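Local coordinates for protein putative HTH-type transcriptional regulator PF0864 (Pyrococcus furiosus, PDB 2IA0) that probably acts as an AsnC-family transcriptional regulator that binds specific DNA sequences, pairing a winged helix-turn-helix domain with a dimeric alpha+beta barrel domain, at residues Lys75-Ile80 with Ile122-Lys127. Sequence-based numbering, arbitrary orientation.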
loop_
_atom_site.group_PDB
_atom_site.type_symbol
_atom_site.label_atom_id
_atom_site.label_comp_id
_atom_site.label_asym_id
_atom_site.label_seq_id
_atom_site.Cartn_x
_atom_site.Cartn_y
_atom_site.Cartn_z
ATOM N N LYS A 75 2.750 -8.439 12.230
ATOM C CA LYS A 75 3.581 -7.668 13.159
ATOM C C LYS A 75 4.987 -7.397 12.614
ATOM O O LYS A 75 5.663 -6.462 13.055
ATOM C CB LYS A 75 3.678 -8.378 14.511
ATOM C CG LYS A 75 2.335 -8.662 15.192
ATOM C CD LYS A 75 2.574 -9.340 16.549
ATOM C CE LYS A 75 2.919 -10.845 16.381
ATOM N NZ LYS A 75 4.018 -11.365 17.305
ATOM N N HIS A 76 5.425 -8.234 11.672
ATOM C CA HIS A 76 6.771 -8.186 11.116
ATOM C C HIS A 76 6.680 -8.279 9.620
ATOM O O HIS A 76 6.114 -9.220 9.071
ATOM C CB HIS A 76 7.672 -9.281 11.708
ATOM C CG HIS A 76 7.984 -9.038 13.152
ATOM N ND1 HIS A 76 7.723 -9.962 14.142
ATOM C CD2 HIS A 76 8.443 -7.929 13.786
ATOM C CE1 HIS A 76 8.049 -9.449 15.316
ATOM N NE2 HIS A 76 8.484 -8.216 15.128
ATOM N N LEU A 77 7.227 -7.258 8.981
ATOM C CA LEU A 77 7.150 -7.088 7.557
ATOM C C LEU A 77 8.586 -7.078 6.992
ATOM O O LEU A 77 9.551 -6.712 7.693
ATOM C CB LEU A 77 6.398 -5.791 7.283
ATOM C CG LEU A 77 5.461 -5.631 6.086
ATOM C CD1 LEU A 77 4.215 -6.467 6.230
ATOM C CD2 LEU A 77 5.095 -4.173 5.945
ATOM N N ALA A 78 8.733 -7.551 5.756
ATOM C CA ALA A 78 10.023 -7.530 5.063
ATOM C C ALA A 78 9.796 -7.265 3.585
ATOM O O ALA A 78 8.797 -7.712 2.992
ATOM C CB ALA A 78 10.777 -8.828 5.258
ATOM N N LEU A 79 10.688 -6.480 3.004
ATOM C CA LEU A 79 10.707 -6.307 1.571
ATOM C C LEU A 79 11.773 -7.260 0.990
ATOM O O LEU A 79 12.856 -7.407 1.533
ATOM C CB LEU A 79 11.009 -4.850 1.247
ATOM C CG LEU A 79 11.452 -4.499 -0.166
ATOM C CD1 LEU A 79 10.211 -4.470 -1.087
ATOM C CD2 LEU A 79 12.155 -3.154 -0.122
ATOM N N ILE A 80 11.436 -7.930 -0.103
ATOM C CA ILE A 80 12.318 -8.931 -0.721
ATOM C C ILE A 80 12.620 -8.528 -2.148
ATOM O O ILE A 80 11.718 -8.200 -2.891
ATOM C CB ILE A 80 11.637 -10.311 -0.717
ATOM C CG1 ILE A 80 11.167 -10.638 0.710
ATOM C CG2 ILE A 80 12.589 -11.401 -1.277
ATOM C CD1 ILE A 80 10.610 -11.984 0.863
ATOM N N ILE A 122 9.913 -7.876 -6.735
ATOM C CA ILE A 122 9.817 -7.164 -5.480
ATOM C C ILE A 122 8.591 -7.717 -4.756
ATOM O O ILE A 122 7.520 -7.790 -5.341
ATOM C CB ILE A 122 9.636 -5.665 -5.803
ATOM C CG1 ILE A 122 10.896 -5.130 -6.497
ATOM C CG2 ILE A 122 9.278 -4.869 -4.578
ATOM C CD1 ILE A 122 10.693 -3.809 -7.130
ATOM N N ALA A 123 8.760 -8.142 -3.511
ATOM C CA ALA A 123 7.646 -8.634 -2.695
ATOM C C ALA A 123 7.618 -8.035 -1.297
ATOM O O ALA A 123 8.654 -7.784 -0.705
ATOM C CB ALA A 123 7.643 -10.160 -2.599
ATOM N N LEU A 124 6.418 -7.825 -0.774
ATOM C CA LEU A 124 6.255 -7.408 0.591
ATOM C C LEU A 124 5.589 -8.546 1.362
ATOM O O LEU A 124 4.506 -9.017 1.016
ATOM C CB LEU A 124 5.466 -6.103 0.665
ATOM C CG LEU A 124 5.666 -5.347 1.975
ATOM C CD1 LEU A 124 6.967 -4.488 1.969
ATOM C CD2 LEU A 124 4.440 -4.483 2.276
ATOM N N VAL A 125 6.271 -9.006 2.402
ATOM C CA VAL A 125 5.791 -10.142 3.173
ATOM C C VAL A 125 5.552 -9.806 4.653
ATOM O O VAL A 125 6.412 -9.222 5.324
ATOM C CB VAL A 125 6.735 -11.384 2.993
ATOM C CG1 VAL A 125 6.184 -12.595 3.730
ATOM C CG2 VAL A 125 6.888 -11.725 1.480
ATOM N N GLY A 126 4.377 -10.187 5.142
ATOM C CA GLY A 126 4.054 -10.071 6.550
ATOM C C GLY A 126 3.867 -11.385 7.287
ATOM O O GLY A 126 3.143 -12.280 6.838
ATOM N N LYS A 127 4.545 -11.511 8.420
ATOM C CA LYS A 127 4.335 -12.638 9.316
ATOM C C LYS A 127 4.244 -12.097 10.725
ATOM O O LYS A 127 4.351 -10.897 10.948
ATOM C CB LYS A 127 5.462 -13.673 9.223
ATOM C CG LYS A 127 5.700 -14.263 7.837
ATOM C CD LYS A 127 4.660 -15.290 7.522
ATOM C CE LYS A 127 4.627 -15.596 6.041
ATOM N NZ LYS A 127 3.660 -16.700 5.875
#
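Two central strands of the antiparallel sheet in the C-terminal alpha+beta domain meet here, 76-80 beside 122-127, at 165° between their directions. His76, Ala78 and Ile80 form hydrogen-bonded pairs with Lys127, Val125 and Ala123, each closed by two N-H to O=C bonds; the one from Val125 N to Ala78 O, 2.9 Å, is almost straight. Between them lie the non-hydrogen-bonded pairs Leu77-Gly126 and Leu79-Leu124. At the start of the first strand, Lys75 and His76 both oppose Lys127 in a classic beta bulge.

On the Leu77 face, with no side chain on Gly126, Leu77 CD1 can lie 3.6 Å from Gly126 CA, where a CB would be tight, while Leu77 CD2 reaches diagonally to Leu124 CD2 at 3.7 Å. An alanine in place of Leu77 would probably open a gap over Gly126 and leave Leu124 CD2 without this neighbour. Leu79 CG stands anti to its backbone N (chi1 164°). Leu79 CD1 lies 3.6 Å from Ile122 CG2, the two side chains side by side and pointing the same way. Here the second subunit joins in, its own Leu79 packing on Leu79 and its Phe153 on Ile122.

The other face carries Ile80 CD1 against Val125 CG2 at 3.8 Å, and Leu133 of helix 132-140 packs on Ala78. Lys127 NZ hydrogen-bonds Pro108 O. A sheet with helices on one face and a partner subunit meeting the other is consistent with the dimeric alpha+beta barrel of AsnC-family regulators.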